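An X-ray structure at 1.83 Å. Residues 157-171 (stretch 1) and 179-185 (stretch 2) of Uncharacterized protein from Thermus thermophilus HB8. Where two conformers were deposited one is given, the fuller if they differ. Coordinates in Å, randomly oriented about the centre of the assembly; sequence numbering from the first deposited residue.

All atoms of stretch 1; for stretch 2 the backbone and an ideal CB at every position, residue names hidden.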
ATOM      1  N   ARG A 157       8.818  -2.358  29.421  1.00 34.80           N
ATOM      2  CA  ARG A 157      10.124  -2.174  28.835  1.00 33.62           C
ATOM      3  C   ARG A 157      10.970  -3.426  28.998  1.00 32.95           C
ATOM      4  O   ARG A 157      10.957  -4.063  30.050  1.00 34.21           O
ATOM      5  CB  ARG A 157      10.848  -0.976  29.439  1.00 35.34           C
ATOM      6  CG  ARG A 157      10.207   0.393  29.129  1.00 39.70           C
ATOM      7  CD  ARG A 157      10.520   0.820  27.707  1.00 39.06           C
ATOM      8  NE  ARG A 157      11.951   0.979  27.518  1.00 41.28           N
ATOM      9  CZ  ARG A 157      12.638   2.077  27.800  1.00 42.50           C
ATOM     10  NH1 ARG A 157      12.024   3.168  28.261  1.00 43.38           N
ATOM     11  NH2 ARG A 157      13.948   2.088  27.620  1.00 44.79           N
ATOM     12  N   VAL A 158      11.710  -3.761  27.955  1.00 31.69           N
ATOM     13  CA  VAL A 158      12.581  -4.932  27.985  1.00 33.19           C
ATOM     14  C   VAL A 158      13.833  -4.565  27.279  1.00 35.86           C
ATOM     15  O   VAL A 158      13.885  -3.576  26.528  1.00 34.23           O
ATOM     16  CB  VAL A 158      11.962  -6.175  27.310  1.00 36.09           C
ATOM     17  CG1 VAL A 158      10.785  -6.682  28.102  1.00 37.33           C
ATOM     18  CG2 VAL A 158      11.587  -5.885  25.855  1.00 35.50           C
ATOM     19  N   SER A 159      14.858  -5.371  27.490  1.00 32.56           N
ATOM     20  CA  SER A 159      16.091  -5.167  26.806  1.00 35.38           C
ATOM     21  C   SER A 159      15.840  -5.307  25.293  1.00 33.37           C
ATOM     22  O   SER A 159      15.133  -6.218  24.883  1.00 34.40           O
ATOM     23  CB  SER A 159      17.117  -6.221  27.265  1.00 37.78           C
ATOM     24  OG  SER A 159      18.223  -6.107  26.426  1.00 48.48           O
ATOM     25  N   PRO A 160      16.419  -4.430  24.462  1.00 33.59           N
ATOM     26  CA  PRO A 160      16.131  -4.585  23.023  1.00 34.41           C
ATOM     27  C   PRO A 160      16.899  -5.736  22.374  1.00 35.43           C
ATOM     28  O   PRO A 160      17.919  -6.171  22.911  1.00 34.28           O
ATOM     29  CB  PRO A 160      16.594  -3.247  22.440  1.00 35.66           C
ATOM     30  CG  PRO A 160      17.703  -2.847  23.348  1.00 37.17           C
ATOM     31  CD  PRO A 160      17.184  -3.202  24.714  1.00 36.61           C
ATOM     32  N   PRO A 161      16.419  -6.223  21.220  1.00 34.09           N
ATOM     33  CA  PRO A 161      17.156  -7.295  20.567  1.00 33.41           C
ATOM     34  C   PRO A 161      18.568  -6.860  20.217  1.00 33.97           C
ATOM     35  O   PRO A 161      18.820  -5.702  19.820  1.00 32.57           O
ATOM     36  CB  PRO A 161      16.325  -7.602  19.300  1.00 36.13           C
ATOM     37  CG  PRO A 161      14.951  -7.064  19.580  1.00 34.41           C
ATOM     38  CD  PRO A 161      15.130  -5.931  20.549  1.00 34.14           C
ATOM     39  N   GLY A 162      19.514  -7.787  20.383  1.00 32.49           N
ATOM     40  CA  GLY A 162      20.901  -7.462  20.167  1.00 34.86           C
ATOM     41  C   GLY A 162      21.182  -7.077  18.736  1.00 34.46           C
ATOM     42  O   GLY A 162      22.156  -6.406  18.478  1.00 33.13           O
ATOM     43  N   ALA A 163      20.317  -7.481  17.801  1.00 36.32           N
ATOM     44  CA  ALA A 163      20.522  -7.182  16.388  1.00 36.05           C
ATOM     45  C   ALA A 163      20.403  -5.679  16.013  1.00 34.14           C
ATOM     46  O   ALA A 163      20.895  -5.265  14.975  1.00 34.49           O
ATOM     47  CB  ALA A 163      19.583  -8.013  15.544  1.00 37.40           C
ATOM     48  N   PHE A 164      19.753  -4.890  16.848  1.00 33.68           N
ATOM     49  CA  PHE A 164      19.632  -3.448  16.629  1.00 34.17           C
ATOM     50  C   PHE A 164      20.919  -2.712  17.006  1.00 38.41           C
ATOM     51  O   PHE A 164      21.633  -3.134  17.928  1.00 36.67           O
ATOM     52  CB  PHE A 164      18.471  -2.870  17.456  1.00 33.70           C
ATOM     53  CG  PHE A 164      17.114  -3.072  16.831  1.00 32.42           C
ATOM     54  CD1 PHE A 164      16.404  -4.227  17.059  1.00 34.66           C
ATOM     55  CD2 PHE A 164      16.559  -2.113  15.985  1.00 31.82           C
ATOM     56  CE1 PHE A 164      15.162  -4.422  16.480  1.00 32.48           C
ATOM     57  CE2 PHE A 164      15.327  -2.307  15.409  1.00 30.10           C
ATOM     58  CZ  PHE A 164      14.626  -3.457  15.652  1.00 31.14           C
ATOM     59  N   PRO A 165      21.198  -1.580  16.333  1.00 38.09           N
ATOM     60  CA  PRO A 165      22.312  -0.767  16.772  1.00 38.45           C
ATOM     61  C   PRO A 165      22.082  -0.187  18.157  1.00 40.88           C
ATOM     62  O   PRO A 165      20.962  -0.246  18.691  1.00 38.39           O
ATOM     63  CB  PRO A 165      22.384   0.341  15.707  1.00 39.12           C
ATOM     64  CG  PRO A 165      21.669  -0.203  14.538  1.00 39.19           C
ATOM     65  CD  PRO A 165      20.556  -0.997  15.146  1.00 37.59           C
ATOM     66  N   PRO A 166      23.157   0.339  18.774  1.00 45.01           N
ATOM     67  CA  PRO A 166      23.050   0.903  20.119  1.00 46.36           C
ATOM     68  C   PRO A 166      22.000   2.008  20.194  1.00 42.50           C
ATOM     69  O   PRO A 166      21.837   2.768  19.247  1.00 42.93           O
ATOM     70  CB  PRO A 166      24.460   1.482  20.376  1.00 48.81           C
ATOM     71  CG  PRO A 166      25.369   0.673  19.503  1.00 49.73           C
ATOM     72  CD  PRO A 166      24.552   0.329  18.276  1.00 49.98           C
ATOM     73  N   GLY A 167      21.294   2.090  21.311  1.00 41.84           N
ATOM     74  CA  GLY A 167      20.375   3.185  21.515  1.00 43.66           C
ATOM     75  C   GLY A 167      18.920   2.808  21.358  1.00 40.63           C
ATOM     76  O   GLY A 167      18.063   3.562  21.778  1.00 39.23           O
ATOM     77  N   ALA A 168      18.632   1.627  20.806  1.00 37.58           N
ATOM     78  CA  ALA A 168      17.256   1.176  20.679  1.00 35.62           C
ATOM     79  C   ALA A 168      16.595   1.001  22.030  1.00 36.49           C
ATOM     80  O   ALA A 168      17.232   0.620  23.007  1.00 35.75           O
ATOM     81  CB  ALA A 168      17.182  -0.128  19.900  1.00 33.34           C
ATOM     82  N   GLN A 169      15.302   1.266  22.071  1.00 32.02           N
ATOM     83  CA  GLN A 169      14.483   0.987  23.238  1.00 32.75           C
ATOM     84  C   GLN A 169      13.405  -0.015  22.810  1.00 32.54           C
ATOM     85  O   GLN A 169      12.912   0.021  21.661  1.00 32.35           O
ATOM     86  CB  GLN A 169      13.774   2.258  23.723  1.00 36.56           C
ATOM     87  CG  GLN A 169      14.636   3.482  24.111  1.00 39.62           C
ATOM     88  CD  GLN A 169      13.757   4.753  24.195  1.00 45.33           C
ATOM     89  OE1 GLN A 169      13.274   5.296  23.147  1.00 37.12           O
ATOM     90  NE2 GLN A 169      13.503   5.221  25.439  1.00 46.01           N
ATOM     91  N   ALA A 170      12.971  -0.867  23.726  1.00 31.17           N
ATOM     92  CA  ALA A 170      12.014  -1.910  23.367  1.00 32.37           C
ATOM     93  C   ALA A 170      10.970  -2.156  24.428  1.00 32.63           C
ATOM     94  O   ALA A 170      11.172  -1.891  25.622  1.00 33.80           O
ATOM     95  CB  ALA A 170      12.738  -3.198  23.025  1.00 32.93           C
ATOM     96  N   ALA A 171       9.829  -2.646  23.981  1.00 31.80           N
ATOM     97  CA  ALA A 171       8.739  -3.006  24.877  1.00 31.99           C
ATOM     98  C   ALA A 171       8.133  -4.328  24.461  1.00 32.28           C
ATOM     99  O   ALA A 171       7.935  -4.589  23.283  1.00 31.11           O
ATOM    100  CB  ALA A 171       7.668  -1.955  24.847  1.00 34.47           C
ATOM    101  N   UNK A 179       6.184 -10.992  19.249  1.00 31.04           N
ATOM    102  CA  UNK A 179       6.901  -9.825  18.803  1.00 30.60           C
ATOM    103  C   UNK A 179       7.375  -8.939  19.920  1.00 30.34           C
ATOM    104  O   UNK A 179       6.910  -9.037  21.073  1.00 31.36           O
ATOM    105  CB  UNK A 179       6.020  -9.012  17.852  1.00 30.60           C
ATOM    106  N   UNK A 180       8.340  -8.092  19.594  1.00 29.99           N
ATOM    107  CA  UNK A 180       8.809  -7.031  20.480  0.50 30.08           C
ATOM    108  C   UNK A 180       8.677  -5.714  19.726  1.00 29.66           C
ATOM    109  O   UNK A 180       9.078  -5.660  18.570  1.00 27.07           O
ATOM    110  CB  UNK A 180      10.250  -7.271  20.936  0.50 30.08           C
ATOM    111  N   UNK A 181       8.158  -4.675  20.391  1.00 27.83           N
ATOM    112  CA  UNK A 181       7.994  -3.367  19.772  1.00 27.51           C
ATOM    113  C   UNK A 181       9.255  -2.572  20.050  1.00 28.98           C
ATOM    114  O   UNK A 181       9.556  -2.268  21.218  1.00 29.45           O
ATOM    115  CB  UNK A 181       6.751  -2.643  20.294  1.00 27.51           C
ATOM    116  N   UNK A 182      10.023  -2.259  19.006  1.00 25.03           N
ATOM    117  CA  UNK A 182      11.304  -1.614  19.166  1.00 26.88           C
ATOM    118  C   UNK A 182      11.223  -0.199  18.556  1.00 27.68           C
ATOM    119  O   UNK A 182      10.720  -0.013  17.447  1.00 28.65           O
ATOM    120  CB  UNK A 182      12.413  -2.443  18.514  1.00 26.88           C
ATOM    121  N   UNK A 183      11.693   0.783  19.299  1.00 26.89           N
ATOM    122  CA  UNK A 183      11.862   2.166  18.786  1.00 25.48           C
ATOM    123  C   UNK A 183      13.326   2.503  18.745  1.00 27.13           C
ATOM    124  O   UNK A 183      14.033   2.467  19.752  1.00 29.35           O
ATOM    125  CB  UNK A 183      11.113   3.184  19.648  1.00 25.48           C
ATOM    126  N   UNK A 184      13.795   2.785  17.552  1.00 27.33           N
ATOM    127  CA  UNK A 184      15.186   3.088  17.311  1.00 28.22           C
ATOM    128  C   UNK A 184      15.290   4.323  16.449  1.00 29.22           C
ATOM    129  O   UNK A 184      14.728   4.355  15.340  1.00 26.54           O
ATOM    130  CB  UNK A 184      15.901   1.905  16.655  1.00 28.22           C
ATOM    131  N   UNK A 185      15.966   5.343  16.997  1.00 28.29           N
ATOM    132  CA  UNK A 185      16.214   6.627  16.350  1.00 29.48           C
ATOM    133  C   UNK A 185      14.906   7.189  15.762  1.00 27.07           C
ATOM    134  O   UNK A 185      14.853   7.626  14.621  1.00 27.99           O
ATOM    135  CB  UNK A 185      17.274   6.477  15.257  1.00 29.48           C
TER

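Residues 179-184 form a strand antiparallel to 169-171; being extended, it sends successive side chains to alternate faces of the sheet.

Position 179 opens the strand. Nothing of stretch 1 lies within 5.5 Å of its ideal CB, so stretch 1 sets no preference. The residue is G179.

Position 180 points its CB toward stretch 1. The ideal CB of 180 is 4.9 Å from P161 CG and 5.2 Å from A170 CB, with V158 also nearby. The surroundings are mostly apolar, with the carbonyl A171 O 4.2 Å from the ideal CB of 180. Valine, isoleucine, leucine or threonine would suit. The residue is V180, with chi1 t. V180 CG1 lies 3.8 Å from A170 CB and 4.1 Å from V158 CG2.

Position 181 pairs with A171. The N of 181 donates to A171 O (2.9 Å), and the O of 181 accepts from A171 N (2.8 Å). The CB goes to the same face as the A171 side chain. Many side chains could fit, large ones included. The residue is F181, whose ring leads away from stretch 1.

Position 182 faces A170 in a non-hydrogen-bonded pair. The ideal CB of 182 is 3.8 Å from F164 CZ and 4.6 Å from A170 CB. With an aromatic ring, a proline and alanines around it, a compact apolar side chain is favoured; valine or isoleucine would do well. The residue is V182. V182 CG1 sits over the face of F164, 3.5 Å from the ring centroid, in a CH-pi contact. V182 CG2 packs 3.7 Å from P161 CD and 4.1 Å from A170 CB.

Position 183 pairs with Q169 through two backbone bonds: the N of 183 donates to Q169 O (2.8 Å), and Q169 N donates to the O of 183 (2.9 Å). The CB shares a face with the Q169 side chain. A beta-branched or other extended residue would suit, polar or apolar. The residue is V183. A water links V183 O to Q169 OE1.

Position 184 sends its CB sideways; the ideal CB of 184 is 4.0 Å from A168 CB and 4.1 Å from F164 CD2. Beyond lies the turn from P165 to A168, with a proline ring and backbone polar atoms. A flat ring could use this site, as could a longer aliphatic chain. The residue is H184. P165 CD lies over one face of the H184 ring, 4.1 Å from its centroid. P166 O approaches the edge, 3.4 Å from H184 CE1.

Position 185 leaves the strand, with positive phi (49/45). Glycine, asparagine or aspartate would be comfortable there. The residue is R185. Its N donates to a water that bonds weakly to G167 O.

Stretch 2 (179-185) GVFVVHR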
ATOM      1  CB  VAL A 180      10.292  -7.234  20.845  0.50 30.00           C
ATOM      2  CG1 VAL A 180      10.744  -6.200  21.868  0.50 30.34           C
ATOM      3  CG2 VAL A 180      10.534  -8.638  21.384  0.50 30.36           C
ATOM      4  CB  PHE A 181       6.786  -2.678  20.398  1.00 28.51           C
ATOM      5  CG  PHE A 181       6.455  -1.357  19.757  1.00 28.78           C
ATOM      6  CD1 PHE A 181       5.837  -1.335  18.524  1.00 31.01           C
ATOM      7  CD2 PHE A 181       6.743  -0.156  20.401  1.00 31.46           C
ATOM      8  CE1 PHE A 181       5.510  -0.134  17.904  1.00 35.42           C
ATOM      9  CE2 PHE A 181       6.411   1.050  19.794  1.00 33.74           C
ATOM     10  CZ  PHE A 181       5.808   1.058  18.550  1.00 33.19           C
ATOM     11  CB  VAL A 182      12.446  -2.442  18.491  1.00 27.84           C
ATOM     12  CG1 VAL A 182      13.814  -1.833  18.721  1.00 30.17           C
ATOM     13  CG2 VAL A 182      12.441  -3.887  19.016  1.00 28.63           C
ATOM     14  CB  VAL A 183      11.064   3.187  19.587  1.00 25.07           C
ATOM     15  CG1 VAL A 183      11.350   4.597  19.093  1.00 25.24           C
ATOM     16  CG2 VAL A 183       9.580   2.860  19.491  1.00 26.35           C
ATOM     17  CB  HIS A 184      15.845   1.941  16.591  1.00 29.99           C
ATOM     18  CG  HIS A 184      17.294   2.171  16.328  1.00 29.67           C
ATOM     19  ND1 HIS A 184      18.233   2.219  17.338  1.00 31.41           N
ATOM     20  CD2 HIS A 184      17.966   2.376  15.175  1.00 32.26           C
ATOM     21  CE1 HIS A 184      19.420   2.458  16.811  1.00 32.06           C
ATOM     22  NE2 HIS A 184      19.290   2.536  15.499  1.00 33.53           N
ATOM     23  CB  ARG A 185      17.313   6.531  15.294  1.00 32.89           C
ATOM     24  CG  ARG A 185      18.653   6.048  15.882  1.00 36.16           C
ATOM     25  CD  ARG A 185      19.738   5.876  14.835  1.00 43.39           C
ATOM     26  NE  ARG A 185      20.171   7.149  14.279  1.00 47.05           N
ATOM     27  CZ  ARG A 185      20.884   7.297  13.153  1.00 55.24           C
ATOM     28  NH1 ARG A 185      21.290   6.249  12.436  1.00 56.55           N
ATOM     29  NH2 ARG A 185      21.205   8.517  12.731  1.00 55.09           N
TER
HETATM   30  O   HOH W   1      17.503   5.083  19.313  1.00 40.04           O
HETATM   31  O   HOH W   2      14.577   4.926  21.096  1.00 31.03           O
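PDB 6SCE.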